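PDB 2BCO: succinylglutamate desuccinylase from Vibrio parahaemolyticus, which probably hydrolyses N-succinyl-L-glutamate to succinate and L-glutamate with one zinc ion per subunit, the last step of arginine degradation by the AST pathway. Local coordinates for residues I56-G61 with L152-A157; H63-A68 with H104-E109. All coordinates share one frame; numbering follows the deposited sequence.

Contact 1: residues I56-G61 with L152-A157. With ZN (zinc ion), chain C.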
# COMPACT_ATOMS: atom_id res chain seq x y z
N ILE A 56 0.41 -14.07 0.46
CA ILE A 56 0.66 -12.64 0.32
C ILE A 56 0.26 -12.04 -1.02
O ILE A 56 0.69 -12.50 -2.08
CB ILE A 56 2.16 -12.34 0.50
CG1 ILE A 56 2.72 -13.12 1.69
CG2 ILE A 56 2.36 -10.84 0.68
CD1 ILE A 56 4.23 -12.97 1.85
N ILE A 57 -0.57 -11.01 -0.95
CA ILE A 57 -0.97 -10.30 -2.15
C ILE A 57 -0.02 -9.12 -2.18
O ILE A 57 0.08 -8.38 -1.21
CB ILE A 57 -2.41 -9.74 -2.05
CG1 ILE A 57 -3.42 -10.88 -2.04
CG2 ILE A 57 -2.68 -8.80 -3.24
CD1 ILE A 57 -4.86 -10.40 -1.88
N ILE A 58 0.70 -8.96 -3.27
CA ILE A 58 1.63 -7.85 -3.38
C ILE A 58 1.18 -7.03 -4.58
O ILE A 58 1.43 -7.40 -5.72
CB ILE A 58 3.07 -8.35 -3.59
CG1 ILE A 58 3.46 -9.29 -2.43
CG2 ILE A 58 4.04 -7.17 -3.66
CD1 ILE A 58 4.72 -10.12 -2.70
N SER A 59 0.48 -5.93 -4.33
CA SER A 59 0.01 -5.10 -5.42
C SER A 59 0.77 -3.79 -5.56
O SER A 59 1.29 -3.24 -4.59
CB SER A 59 -1.50 -4.83 -5.28
OG SER A 59 -1.82 -4.17 -4.07
N CYS A 60 0.84 -3.31 -6.78
CA CYS A 60 1.50 -2.06 -7.06
C CYS A 60 0.76 -1.41 -8.21
O CYS A 60 -0.03 -2.07 -8.91
CB CYS A 60 2.96 -2.29 -7.44
SG CYS A 60 3.17 -3.27 -8.90
N GLY A 61 0.99 -0.12 -8.40
CA GLY A 61 0.33 0.57 -9.50
C GLY A 61 -1.14 0.90 -9.37
O GLY A 61 -1.77 1.16 -10.39
N LEU A 152 0.05 -6.41 0.90
CA LEU A 152 0.94 -5.27 0.89
C LEU A 152 0.68 -4.50 -0.40
O LEU A 152 1.04 -4.95 -1.49
CB LEU A 152 2.39 -5.74 0.96
CG LEU A 152 3.00 -6.17 2.30
CD1 LEU A 152 2.01 -6.93 3.15
CD2 LEU A 152 4.21 -7.04 2.02
N ASP A 153 0.04 -3.35 -0.28
CA ASP A 153 -0.27 -2.49 -1.42
C ASP A 153 0.82 -1.42 -1.51
O ASP A 153 0.89 -0.52 -0.67
CB ASP A 153 -1.63 -1.81 -1.24
CG ASP A 153 -2.08 -1.09 -2.49
OD1 ASP A 153 -2.96 -0.22 -2.42
OD2 ASP A 153 -1.54 -1.42 -3.56
N LEU A 154 1.63 -1.48 -2.56
CA LEU A 154 2.76 -0.56 -2.72
C LEU A 154 2.52 0.73 -3.51
O LEU A 154 2.19 0.70 -4.71
CB LEU A 154 3.93 -1.33 -3.33
CG LEU A 154 4.09 -2.75 -2.77
CD1 LEU A 154 5.34 -3.41 -3.39
CD2 LEU A 154 4.21 -2.69 -1.23
N HIS A 155 2.72 1.86 -2.84
CA HIS A 155 2.52 3.18 -3.42
C HIS A 155 3.77 4.06 -3.30
O HIS A 155 4.82 3.61 -2.82
CB HIS A 155 1.34 3.86 -2.72
CG HIS A 155 0.04 3.14 -2.90
ND1 HIS A 155 -1.05 3.71 -3.53
CD2 HIS A 155 -0.34 1.89 -2.56
CE1 HIS A 155 -2.04 2.84 -3.57
NE2 HIS A 155 -1.64 1.72 -2.99
N CYS A 156 3.64 5.30 -3.77
CA CYS A 156 4.70 6.31 -3.69
C CYS A 156 3.98 7.60 -3.31
O CYS A 156 2.87 7.84 -3.76
CB CYS A 156 5.39 6.52 -5.04
SG CYS A 156 6.38 5.15 -5.58
N ALA A 157 4.62 8.42 -2.48
CA ALA A 157 4.02 9.68 -2.06
C ALA A 157 4.08 10.70 -3.18
O ALA A 157 4.94 10.63 -4.06
CB ALA A 157 4.73 10.21 -0.82
ZN ZN C . -0.56 5.84 -4.23
O HOH W 1 3.10 1.09 -7.25
O HOH W 2 -0.22 7.85 -2.68

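Contact 2: residues H63-A68 with H104-E109. With ZN (zinc ion), chain C.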
# COMPACT_ATOMS: atom_id res chain seq x y z
N HIS A 63 -2.14 3.41 -8.46
CA HIS A 63 -1.98 4.75 -9.01
C HIS A 63 -0.90 4.55 -10.07
O HIS A 63 0.20 4.08 -9.76
CB HIS A 63 -1.52 5.73 -7.92
CG HIS A 63 -2.60 6.08 -6.94
ND1 HIS A 63 -2.33 6.51 -5.66
CD2 HIS A 63 -3.94 6.07 -7.06
CE1 HIS A 63 -3.47 6.76 -5.04
NE2 HIS A 63 -4.46 6.50 -5.86
N GLY A 64 -1.21 4.89 -11.32
CA GLY A 64 -0.30 4.68 -12.43
C GLY A 64 1.11 5.23 -12.39
O GLY A 64 2.05 4.54 -12.80
N ASP A 65 1.27 6.46 -11.91
CA ASP A 65 2.59 7.09 -11.86
C ASP A 65 3.53 6.66 -10.71
O ASP A 65 4.62 7.19 -10.59
CB ASP A 65 2.44 8.62 -11.86
CG ASP A 65 1.50 9.12 -10.78
OD1 ASP A 65 0.96 8.31 -10.00
OD2 ASP A 65 1.29 10.35 -10.71
N GLU A 66 3.12 5.71 -9.89
CA GLU A 66 3.98 5.27 -8.77
C GLU A 66 4.75 4.02 -9.17
O GLU A 66 4.46 2.91 -8.73
CB GLU A 66 3.10 5.07 -7.53
CG GLU A 66 2.54 6.41 -7.06
CD GLU A 66 1.40 6.29 -6.09
OE1 GLU A 66 1.26 5.22 -5.47
OE2 GLU A 66 0.64 7.27 -5.95
N THR A 67 5.77 4.24 -9.98
CA THR A 67 6.57 3.18 -10.57
C THR A 67 7.62 2.40 -9.79
O THR A 67 7.82 1.22 -10.06
CB THR A 67 7.24 3.70 -11.88
OG1 THR A 67 8.32 4.60 -11.54
CG2 THR A 67 6.21 4.47 -12.73
N ALA A 68 8.30 3.04 -8.84
CA ALA A 68 9.35 2.37 -8.06
C ALA A 68 8.98 0.96 -7.58
O ALA A 68 9.72 0.00 -7.81
CB ALA A 68 9.76 3.24 -6.86
N HIS A 104 1.10 7.96 -17.71
CA HIS A 104 1.97 8.56 -16.70
C HIS A 104 1.18 9.43 -15.72
O HIS A 104 1.68 10.45 -15.24
CB HIS A 104 3.05 9.42 -17.37
CG HIS A 104 3.70 8.77 -18.57
ND1 HIS A 104 4.46 7.63 -18.48
CD2 HIS A 104 3.70 9.13 -19.87
CE1 HIS A 104 4.91 7.31 -19.68
NE2 HIS A 104 4.47 8.20 -20.54
N THR A 105 -0.06 9.04 -15.42
CA THR A 105 -0.88 9.81 -14.50
C THR A 105 -1.30 8.96 -13.30
O THR A 105 -1.11 7.75 -13.30
CB THR A 105 -2.18 10.34 -15.17
OG1 THR A 105 -3.02 9.23 -15.53
CG2 THR A 105 -1.85 11.15 -16.41
N ARG A 106 -1.89 9.62 -12.31
CA ARG A 106 -2.34 8.96 -11.10
C ARG A 106 -3.49 8.02 -11.45
O ARG A 106 -3.53 6.87 -11.01
CB ARG A 106 -2.80 10.02 -10.09
CG ARG A 106 -2.86 9.51 -8.67
CD ARG A 106 -3.27 10.57 -7.67
NE ARG A 106 -2.93 10.13 -6.32
CZ ARG A 106 -3.55 10.53 -5.22
NH1 ARG A 106 -4.55 11.40 -5.29
NH2 ARG A 106 -3.17 10.06 -4.04
N PHE A 107 -4.40 8.53 -12.27
CA PHE A 107 -5.56 7.77 -12.72
C PHE A 107 -6.05 8.33 -14.05
O PHE A 107 -5.51 9.33 -14.55
CB PHE A 107 -6.67 7.84 -11.67
CG PHE A 107 -7.08 9.25 -11.31
CD1 PHE A 107 -7.87 10.01 -12.18
CD2 PHE A 107 -6.72 9.81 -10.09
CE1 PHE A 107 -8.30 11.30 -11.83
CE2 PHE A 107 -7.14 11.10 -9.73
CZ PHE A 107 -7.93 11.84 -10.60
N LEU A 108 -7.05 7.69 -14.64
CA LEU A 108 -7.58 8.15 -15.92
C LEU A 108 -8.86 8.93 -15.69
O LEU A 108 -8.97 10.09 -16.08
CB LEU A 108 -7.83 6.96 -16.84
CG LEU A 108 -6.57 6.14 -17.15
CD1 LEU A 108 -6.94 5.00 -18.08
CD2 LEU A 108 -5.51 7.02 -17.81
N GLU A 109 -9.83 8.30 -15.04
CA GLU A 109 -11.08 8.99 -14.76
C GLU A 109 -11.23 9.30 -13.27
O GLU A 109 -11.54 10.43 -12.91
CB GLU A 109 -12.25 8.17 -15.30
CG GLU A 109 -12.19 8.03 -16.81
CD GLU A 109 -13.28 7.14 -17.40
OE1 GLU A 109 -13.30 7.00 -18.64
OE2 GLU A 109 -14.09 6.58 -16.63
ZN ZN C . -0.56 5.84 -4.23
O HOH W 2 -0.22 7.85 -2.68

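Contact 1: residues I56-G61 with L152-A157
Two neighbouring parallel strands of the zinc-hydrolase core meet here, and the second carries the metal ligand His155 beyond the end of the first. Strand 56-60 and strand 152-157 run 20° from parallel. Leu152 N bonds to Ile57 O almost along the C=O axis (2.9 Å), Leu152 O accepts Ser59 N, and Ser59 O receives a nearly straight bond from Leu154 N (2.7 Å, 173°). Past the last of these, water 1 bridges the diverging ends, accepting from Gly61 N and donating to Leu154 O.

The two faces of the pair differ sharply. On one, Ile58 and Leu154 lie side by side, CG2 of Ile58 4.0 Å from CD1 of Leu154, branched aliphatic side chains suited to a buried layer. On the other, Ser59 holds OG between its backbone N and carbonyl carbon (chi1 60°), where it donates to Asp153 OD2 at 2.8 Å from above the carboxylate plane; the small hydroxyl also bonds to His151 NE2. Asp153, its CG anti to the backbone N, accepts a hydrogen bond from His155 NE2 on OD1, modelled very short at 2.4 Å, so that the exact length is uncertain. His155 thereby has its ring held from one nitrogen while ND1 binds zinc at 2.3 Å, and the carboxylate would be expected to make it a stronger ligand.

Helix 235-245 packs on Leu152 and Leu154, helix 68-81 covers Cys60 and Leu154, and strands 90-95 and 214-220 flank the pair on its outer edges.

Contact 2: residues H63-A68 with H104-E109
Arg106 lays its extended side chain along the imidazole of His63. Its CG sits over the ring face, 4.1 Å from the centroid in a CH-pi contact, and NE follows farther out, 3.6 Å above the ring plane and offset toward the rim. At the far end NH2 comes 3.5 Å from His63 CE1, with guanidinium and ring turned 46° apart. A long arginine, CG anti to its backbone N (chi1 -161°), can thus set one methylene over the ring and bring the guanidinium across it, toward the metal side.

Both ring nitrogens are used: ND1 binds zinc at 2.4 Å and NE2 is hydrogen-bonded to Asn111 OD1, together holding the ring's rotation. Glu66 adds both carboxylate oxygens, OE1 at 2.3 Å from zinc.

The backbones meet where Gly64 N donates to Arg106 O (3.1 Å), from above the carbonyl plane. Glycine suits this place because a beta carbon would run into Thr105 O. Asp65 lays its short carboxylate side chain against the Arg106 backbone, OD1 3.5 Å from Arg106 CA, in packing without a salt bridge.

The His63-to-Glu66 type I turn gives the His-x-x-Glu zinc motif of the AspA/AstE family, related to the zinc carboxypeptidases.

Contacts 1 and 2 lie with their centres about 13 Å apart in the catalytic domain and converge on one zinc ion and water 2. Along the chain the order is 56-61, 63-68, 104-109, 152-157, so contact 2 is nested within the loop closed by contact 1. Shortly after strand 55-60 comes the turn bearing His63 and Glu66, ahead of helix 68-81, while strand 149-157 supplies His155 from the core. The two meet where Cys156 N approaches Glu66 OE1 at 2.9 Å, a probable hydrogen bond. Ligands from a core strand and from the turn after its neighbour thus meet in a single metal site, with 104-109 packed against the turn and the predicted active-site Glu219 nearby.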